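Local coordinates for acyl-CoA synthetase (AMP-forming)/AMP-acid ligase II-like protein (Dyadobacter fermentans, PDB 4GS5) that probably acts as an AMP-forming acyl-CoA ligase, activating a carboxylic acid with ATP before its transfer to coenzyme A, at residues Met4-Gln16 with Gly99-Pro111. Numbering follows the deposited sequence.
Sequences MIWTTGKTLCKTQ and GMELDWELTVTEP
An antiparallel strand pair, 5-8 against 105-109, joins W6 to V108 and T8 to L106 through hydrogen-bonded pairs. W6 N donates to V108 O at 2.9 Å, within the carbonyl plane, whereas V108 N comes to W6 O tilted 29° from the plane of the W6 carbonyl. T8 and L106 repeat the exchange, T8 N meeting L106 O almost straight (172° at the hydrogen). Between these two pairs T7 lies opposite T107 in a non-hydrogen-bonded pair, and T7 CA lies 3.5 Å from L106 O in a CA-H...O contact. Strand 5-8 thereby adds an antiparallel edge to the parallel strands of the N-terminal domain of this AMP-binding family; 105-109 bonds on its other side to 80-83. On the face carrying W6, T8, L106 and V108, helix 22-36 sets Y28 against W6 and M31 against T8, while L96 of helix 90-102 meets L106. The T8 side chain (chi1 -167°) holds OG1 opposite the backbone N, lays CG2 alongside L106 CB, 3.9 Å away, and gives OG1 to a lone pair of Q16 OE1 at 3.0 Å. The same amide donates NE2 to T7 O, so two bonds fix its rotation. A valine in place of T8 would probably leave Q16 OE1 without this donor and the amide less firmly set. Beyond G9, one water accepts from K10 N at 2.9 Å and donates to G99 O and W104 O, joining K10 to helix 90-102 at G99 and to the loop residue W104, while aliphatic K10 CD rests 3.5 Å from D103 OD1, its ammonium group leading away without a salt bridge to D103.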
HETATM    1  N   MSE A   4      31.517   2.815  -4.890  1.00 81.58           N
HETATM    2  CA  MSE A   4      30.140   3.039  -4.439  1.00 79.86           C
HETATM    3  C   MSE A   4      29.149   2.008  -4.977  1.00 72.78           C
HETATM    4  O   MSE A   4      27.934   2.163  -4.813  1.00 72.03           O
HETATM    5  CB  MSE A   4      29.666   4.460  -4.773  1.00 83.58           C
HETATM    6  CG  MSE A   4      29.692   5.392  -3.570  1.00 88.10           C
HETATM    7 SE   MSE A   4      31.466   5.422  -2.744  0.57138.99          SE
HETATM    8  CE  MSE A   4      30.981   5.980  -0.938  1.00 92.19           C
ATOM      9  N   ILE A   5      29.672   0.966  -5.618  1.00 68.63           N
ATOM     10  CA  ILE A   5      28.859  -0.168  -6.053  1.00 64.40           C
ATOM     11  C   ILE A   5      29.605  -1.493  -5.925  1.00 62.42           C
ATOM     12  O   ILE A   5      30.806  -1.573  -6.176  1.00 70.34           O
ATOM     13  CB  ILE A   5      28.354  -0.015  -7.505  1.00 67.08           C
ATOM     14  CG1 ILE A   5      29.517  -0.002  -8.493  1.00 70.48           C
ATOM     15  CG2 ILE A   5      27.532   1.244  -7.660  1.00 69.86           C
ATOM     16  CD1 ILE A   5      29.062   0.189  -9.932  1.00 70.48           C
ATOM     17  N   TRP A   6      28.885  -2.531  -5.517  1.00 54.47           N
ATOM     18  CA  TRP A   6      29.439  -3.880  -5.471  1.00 54.34           C
ATOM     19  C   TRP A   6      28.659  -4.785  -6.428  1.00 51.80           C
ATOM     20  O   TRP A   6      27.433  -4.897  -6.334  1.00 50.57           O
ATOM     21  CB  TRP A   6      29.394  -4.419  -4.038  1.00 57.38           C
ATOM     22  CG  TRP A   6      29.958  -5.799  -3.865  1.00 56.83           C
ATOM     23  CD1 TRP A   6      31.242  -6.204  -4.116  1.00 60.90           C
ATOM     24  CD2 TRP A   6      29.261  -6.956  -3.379  1.00 57.40           C
ATOM     25  NE1 TRP A   6      31.379  -7.544  -3.832  1.00 59.77           N
ATOM     26  CE2 TRP A   6      30.185  -8.026  -3.373  1.00 60.16           C
ATOM     27  CE3 TRP A   6      27.947  -7.191  -2.955  1.00 55.52           C
ATOM     28  CZ2 TRP A   6      29.828  -9.313  -2.960  1.00 60.13           C
ATOM     29  CZ3 TRP A   6      27.599  -8.470  -2.547  1.00 55.13           C
ATOM     30  CH2 TRP A   6      28.533  -9.514  -2.553  1.00 57.14           C
ATOM     31  N   THR A   7      29.363  -5.410  -7.366  1.00 52.29           N
ATOM     32  CA  THR A   7      28.708  -6.251  -8.367  1.00 57.39           C
ATOM     33  C   THR A   7      28.777  -7.725  -7.982  1.00 58.31           C
ATOM     34  O   THR A   7      29.839  -8.239  -7.649  1.00 52.74           O
ATOM     35  CB  THR A   7      29.317  -6.049  -9.770  1.00 58.70           C
ATOM     36  OG1 THR A   7      29.171  -4.677 -10.161  1.00 59.50           O
ATOM     37  CG2 THR A   7      28.611  -6.940 -10.796  1.00 56.24           C
ATOM     38  N   THR A   8      27.639  -8.405  -8.027  1.00 50.37           N
ATOM     39  CA  THR A   8      27.584  -9.787  -7.574  1.00 50.65           C
ATOM     40  C   THR A   8      26.568 -10.637  -8.332  1.00 49.88           C
ATOM     41  O   THR A   8      25.885 -10.165  -9.252  1.00 50.41           O
ATOM     42  CB  THR A   8      27.333  -9.876  -6.032  1.00 51.45           C
ATOM     43  OG1 THR A   8      27.592 -11.209  -5.576  1.00 52.15           O
ATOM     44  CG2 THR A   8      25.896  -9.483  -5.673  1.00 52.35           C
ATOM     45  N   GLY A   9      26.472 -11.898  -7.934  1.00 58.39           N
ATOM     46  CA  GLY A   9      25.653 -12.869  -8.632  1.00 55.63           C
ATOM     47  C   GLY A   9      25.807 -14.228  -7.985  1.00 56.57           C
ATOM     48  O   GLY A   9      26.654 -14.407  -7.095  1.00 53.07           O
ATOM     49  N   LYS A  10      24.986 -15.179  -8.420  1.00 56.72           N
ATOM     50  CA  LYS A  10      25.021 -16.534  -7.887  1.00 62.11           C
ATOM     51  C   LYS A  10      26.410 -17.131  -8.040  1.00 64.79           C
ATOM     52  O   LYS A  10      27.055 -17.508  -7.053  1.00 64.84           O
ATOM     53  CB  LYS A  10      24.002 -17.412  -8.605  1.00 66.19           C
ATOM     54  CG  LYS A  10      23.720 -18.751  -7.947  1.00 71.01           C
ATOM     55  CD  LYS A  10      22.658 -19.525  -8.733  1.00 76.48           C
ATOM     56  CE  LYS A  10      22.306 -20.847  -8.064  1.00 80.49           C
ATOM     57  NZ  LYS A  10      23.509 -21.713  -7.851  1.00 83.31           N
ATOM     58  N   THR A  11      26.892 -17.203  -9.273  1.00 66.47           N
ATOM     59  CA  THR A  11      28.199 -17.809  -9.485  1.00 73.44           C
ATOM     60  C   THR A  11      29.323 -16.864  -9.068  1.00 74.86           C
ATOM     61  O   THR A  11      30.359 -17.305  -8.573  1.00 78.15           O
ATOM     62  CB  THR A  11      28.393 -18.334 -10.935  1.00 72.43           C
ATOM     63  OG1 THR A  11      28.868 -17.282 -11.789  1.00 69.38           O
ATOM     64  CG2 THR A  11      27.084 -18.902 -11.467  1.00 71.48           C
ATOM     65  N   LEU A  12      29.122 -15.565  -9.244  1.00 71.21           N
ATOM     66  CA  LEU A  12      30.170 -14.619  -8.876  1.00 73.72           C
ATOM     67  C   LEU A  12      30.400 -14.595  -7.356  1.00 74.63           C
ATOM     68  O   LEU A  12      31.485 -14.243  -6.883  1.00 78.91           O
ATOM     69  CB  LEU A  12      29.857 -13.224  -9.423  1.00 70.63           C
ATOM     70  CG  LEU A  12      30.904 -12.134  -9.191  1.00 67.16           C
ATOM     71  CD1 LEU A  12      32.296 -12.639  -9.521  1.00 65.19           C
ATOM     72  CD2 LEU A  12      30.567 -10.899 -10.013  1.00 67.68           C
ATOM     73  N   CYS A  13      29.385 -14.998  -6.597  1.00 70.04           N
ATOM     74  CA  CYS A  13      29.477 -15.017  -5.139  1.00 64.16           C
ATOM     75  C   CYS A  13      30.402 -16.140  -4.647  1.00 74.47           C
ATOM     76  O   CYS A  13      30.920 -16.089  -3.529  1.00 73.70           O
ATOM     77  CB  CYS A  13      28.081 -15.152  -4.516  1.00 56.60           C
ATOM     78  SG  CYS A  13      27.956 -14.570  -2.819  1.00 94.45           S
ATOM     79  N   LYS A  14      30.622 -17.143  -5.494  1.00 81.95           N
ATOM     80  CA  LYS A  14      31.396 -18.324  -5.101  1.00 89.43           C
ATOM     81  C   LYS A  14      32.907 -18.080  -4.992  1.00 90.16           C
ATOM     82  O   LYS A  14      33.603 -18.789  -4.260  1.00 92.68           O
ATOM     83  CB  LYS A  14      31.130 -19.484  -6.065  1.00 96.10           C
ATOM     84  CG  LYS A  14      31.823 -19.340  -7.416  1.00101.09           C
ATOM     85  CD  LYS A  14      31.510 -20.502  -8.349  1.00104.69           C
ATOM     86  CE  LYS A  14      32.212 -21.780  -7.910  1.00109.03           C
ATOM     87  NZ  LYS A  14      31.941 -22.914  -8.843  1.00110.79           N
ATOM     88  N   THR A  15      33.411 -17.089  -5.724  1.00 86.95           N
ATOM     89  CA  THR A  15      34.851 -16.817  -5.783  1.00 84.14           C
ATOM     90  C   THR A  15      35.160 -15.489  -5.125  1.00 74.91           C
ATOM     91  O   THR A  15      36.275 -15.238  -4.660  1.00 72.77           O
ATOM     92  CB  THR A  15      35.322 -16.697  -7.236  1.00 88.63           C
ATOM     93  OG1 THR A  15      34.492 -15.748  -7.923  1.00 85.07           O
ATOM     94  CG2 THR A  15      35.243 -18.044  -7.944  1.00 92.85           C
ATOM     95  N   GLN A  16      34.148 -14.637  -5.111  1.00 67.01           N
ATOM     96  CA  GLN A  16      34.251 -13.280  -4.609  1.00 62.87           C
ATOM     97  C   GLN A  16      34.699 -13.235  -3.164  1.00 62.11           C
ATOM     98  O   GLN A  16      34.259 -14.050  -2.352  1.00 60.91           O
ATOM     99  CB  GLN A  16      32.878 -12.627  -4.703  1.00 60.43           C
ATOM    100  CG  GLN A  16      32.903 -11.157  -4.981  1.00 61.40           C
ATOM    101  CD  GLN A  16      31.574 -10.683  -5.539  1.00 58.58           C
ATOM    102  OE1 GLN A  16      30.552 -11.377  -5.426  1.00 55.23           O
ATOM    103  NE2 GLN A  16      31.584  -9.510  -6.159  1.00 58.92           N
ATOM    104  N   GLY A  99      17.647 -12.255  -7.333  1.00 34.40           N
ATOM    105  CA  GLY A  99      18.900 -12.374  -8.059  1.00 37.31           C
ATOM    106  C   GLY A  99      19.492 -13.773  -8.063  1.00 39.57           C
ATOM    107  O   GLY A  99      19.979 -14.242  -9.094  1.00 39.34           O
HETATM  108  N   MSE A 100      19.469 -14.447  -6.916  1.00 37.70           N
HETATM  109  CA  MSE A 100      20.074 -15.771  -6.835  1.00 39.27           C
HETATM  110  C   MSE A 100      19.150 -16.860  -7.366  1.00 40.83           C
HETATM  111  O   MSE A 100      19.605 -17.849  -7.941  1.00 40.31           O
HETATM  112  CB  MSE A 100      20.494 -16.092  -5.405  1.00 39.50           C
HETATM  113  CG  MSE A 100      21.728 -15.353  -4.946  1.00 43.53           C
HETATM  114 SE   MSE A 100      22.089 -15.845  -3.119  0.44 46.60          SE
HETATM  115  CE  MSE A 100      20.508 -15.103  -2.262  1.00 42.76           C
ATOM    116  N   GLU A 101      17.851 -16.686  -7.162  1.00 37.41           N
ATOM    117  CA  GLU A 101      16.895 -17.665  -7.654  1.00 39.68           C
ATOM    118  C   GLU A 101      16.717 -17.592  -9.166  1.00 36.04           C
ATOM    119  O   GLU A 101      16.487 -18.608  -9.813  1.00 42.05           O
ATOM    120  CB  GLU A 101      15.553 -17.500  -6.949  1.00 40.10           C
ATOM    121  CG  GLU A 101      15.579 -17.995  -5.523  1.00 43.99           C
ATOM    122  CD  GLU A 101      15.813 -19.492  -5.462  1.00 50.85           C
ATOM    123  OE1 GLU A 101      14.839 -20.247  -5.682  1.00 54.69           O
ATOM    124  OE2 GLU A 101      16.968 -19.909  -5.216  1.00 52.58           O
ATOM    125  N   LEU A 102      16.858 -16.393  -9.722  1.00 32.40           N
ATOM    126  CA  LEU A 102      16.498 -16.130 -11.119  1.00 36.59           C
ATOM    127  C   LEU A 102      17.731 -15.893 -11.996  1.00 38.83           C
ATOM    128  O   LEU A 102      17.607 -15.625 -13.187  1.00 37.40           O
ATOM    129  CB  LEU A 102      15.540 -14.928 -11.191  1.00 28.71           C
ATOM    130  CG  LEU A 102      14.237 -15.092 -10.386  1.00 29.91           C
ATOM    131  CD1 LEU A 102      13.363 -13.825 -10.372  1.00 23.52           C
ATOM    132  CD2 LEU A 102      13.427 -16.271 -10.898  1.00 37.88           C
ATOM    133  N   ASP A 103      18.916 -15.995 -11.394  1.00 39.40           N
ATOM    134  CA  ASP A 103      20.189 -15.810 -12.105  1.00 43.08           C
ATOM    135  C   ASP A 103      20.310 -14.400 -12.688  1.00 37.30           C
ATOM    136  O   ASP A 103      20.513 -14.223 -13.895  1.00 31.48           O
ATOM    137  CB  ASP A 103      20.363 -16.837 -13.234  1.00 47.38           C
ATOM    138  CG  ASP A 103      20.419 -18.266 -12.735  1.00 56.54           C
ATOM    139  OD1 ASP A 103      20.797 -18.494 -11.566  1.00 56.66           O
ATOM    140  OD2 ASP A 103      20.094 -19.169 -13.538  1.00 63.70           O
ATOM    141  N   TRP A 104      20.172 -13.391 -11.841  1.00 32.08           N
ATOM    142  CA  TRP A 104      20.354 -12.031 -12.319  1.00 35.48           C
ATOM    143  C   TRP A 104      21.785 -11.601 -12.074  1.00 35.94           C
ATOM    144  O   TRP A 104      22.459 -12.153 -11.214  1.00 39.00           O
ATOM    145  CB  TRP A 104      19.449 -11.067 -11.568  1.00 31.14           C
ATOM    146  CG  TRP A 104      17.977 -11.238 -11.779  1.00 32.95           C
ATOM    147  CD1 TRP A 104      17.346 -12.071 -12.664  1.00 35.80           C
ATOM    148  CD2 TRP A 104      16.947 -10.554 -11.059  1.00 29.90           C
ATOM    149  NE1 TRP A 104      15.974 -11.929 -12.541  1.00 34.85           N
ATOM    150  CE2 TRP A 104      15.708 -11.007 -11.561  1.00 32.46           C
ATOM    151  CE3 TRP A 104      16.956  -9.593 -10.042  1.00 27.58           C
ATOM    152  CZ2 TRP A 104      14.484 -10.530 -11.079  1.00 30.52           C
ATOM    153  CZ3 TRP A 104      15.729  -9.112  -9.559  1.00 25.89           C
ATOM    154  CH2 TRP A 104      14.516  -9.593 -10.077  1.00 30.37           C
ATOM    155  N   GLU A 105      22.239 -10.599 -12.818  1.00 34.97           N
ATOM    156  CA  GLU A 105      23.422  -9.853 -12.428  1.00 37.12           C
ATOM    157  C   GLU A 105      22.964  -8.757 -11.465  1.00 37.24           C
ATOM    158  O   GLU A 105      22.128  -7.930 -11.823  1.00 37.80           O
ATOM    159  CB  GLU A 105      24.065  -9.217 -13.653  1.00 47.14           C
ATOM    160  CG  GLU A 105      25.315  -8.410 -13.348  1.00 57.54           C
ATOM    161  CD  GLU A 105      25.807  -7.621 -14.549  1.00 69.90           C
ATOM    162  OE1 GLU A 105      26.820  -6.902 -14.409  1.00 78.32           O
ATOM    163  OE2 GLU A 105      25.189  -7.719 -15.631  1.00 72.42           O
ATOM    164  N   LEU A 106      23.495  -8.750 -10.246  1.00 36.70           N
ATOM    165  CA  LEU A 106      23.092  -7.752  -9.259  1.00 36.30           C
ATOM    166  C   LEU A 106      24.119  -6.635  -9.145  1.00 38.22           C
ATOM    167  O   LEU A 106      25.312  -6.888  -8.925  1.00 45.49           O
ATOM    168  CB  LEU A 106      22.865  -8.390  -7.882  1.00 37.82           C
ATOM    169  CG  LEU A 106      21.829  -9.508  -7.805  1.00 43.02           C
ATOM    170  CD1 LEU A 106      21.883 -10.209  -6.466  1.00 44.57           C
ATOM    171  CD2 LEU A 106      20.442  -8.937  -8.050  1.00 42.56           C
ATOM    172  N   THR A 107      23.655  -5.399  -9.300  1.00 35.93           N
ATOM    173  CA  THR A 107      24.477  -4.233  -9.011  1.00 40.87           C
ATOM    174  C   THR A 107      23.987  -3.589  -7.722  1.00 42.74           C
ATOM    175  O   THR A 107      22.922  -2.982  -7.680  1.00 36.87           O
ATOM    176  CB  THR A 107      24.419  -3.199 -10.141  1.00 40.52           C
ATOM    177  OG1 THR A 107      24.963  -3.766 -11.333  1.00 42.31           O
ATOM    178  CG2 THR A 107      25.207  -1.942  -9.766  1.00 36.71           C
ATOM    179  N   VAL A 108      24.762  -3.736  -6.658  1.00 39.62           N
ATOM    180  CA  VAL A 108      24.320  -3.275  -5.365  1.00 41.80           C
ATOM    181  C   VAL A 108      24.922  -1.914  -5.080  1.00 42.90           C
ATOM    182  O   VAL A 108      26.142  -1.749  -5.134  1.00 42.35           O
ATOM    183  CB  VAL A 108      24.726  -4.255  -4.249  1.00 47.49           C
ATOM    184  CG1 VAL A 108      24.132  -3.812  -2.917  1.00 46.54           C
ATOM    185  CG2 VAL A 108      24.279  -5.671  -4.603  1.00 46.90           C
ATOM    186  N   THR A 109      24.069  -0.941  -4.778  1.00 43.36           N
ATOM    187  CA  THR A 109      24.534   0.399  -4.443  1.00 49.50           C
ATOM    188  C   THR A 109      24.061   0.788  -3.044  1.00 47.32           C
ATOM    189  O   THR A 109      23.124   0.187  -2.519  1.00 43.78           O
ATOM    190  CB  THR A 109      24.028   1.441  -5.451  1.00 48.74           C
ATOM    191  OG1 THR A 109      24.687   2.690  -5.212  1.00 57.63           O
ATOM    192  CG2 THR A 109      22.549   1.643  -5.285  1.00 42.46           C
ATOM    193  N   GLU A 110      24.712   1.780  -2.443  1.00 49.72           N
ATOM    194  CA  GLU A 110      24.301   2.258  -1.131  1.00 54.14           C
ATOM    195  C   GLU A 110      22.969   2.960  -1.283  1.00 54.47           C
ATOM    196  O   GLU A 110      22.773   3.739  -2.217  1.00 57.59           O
ATOM    197  CB  GLU A 110      25.355   3.191  -0.511  1.00 59.84           C
ATOM    198  CG  GLU A 110      26.752   2.594  -0.524  1.00 67.16           C
ATOM    199  CD  GLU A 110      27.730   3.267   0.439  1.00 74.11           C
ATOM    200  OE1 GLU A 110      27.496   4.428   0.850  1.00 74.68           O
ATOM    201  OE2 GLU A 110      28.744   2.621   0.782  1.00 73.98           O
ATOM    202  N   PRO A 111      22.033   2.673  -0.374  1.00 53.23           N
ATOM    203  CA  PRO A 111      20.694   3.218  -0.569  1.00 46.06           C
ATOM    204  C   PRO A 111      20.734   4.726  -0.344  1.00 46.66           C
ATOM    205  O   PRO A 111      21.207   5.182   0.701  1.00 51.24           O
ATOM    206  CB  PRO A 111      19.880   2.516   0.517  1.00 49.54           C
ATOM    207  CG  PRO A 111      20.863   2.280   1.620  1.00 55.39           C
ATOM    208  CD  PRO A 111      22.210   2.075   0.962  1.00 56.92           C
TER
HETATM  209  O   HOH W   1      22.782 -14.723 -10.202  1.00 35.66           O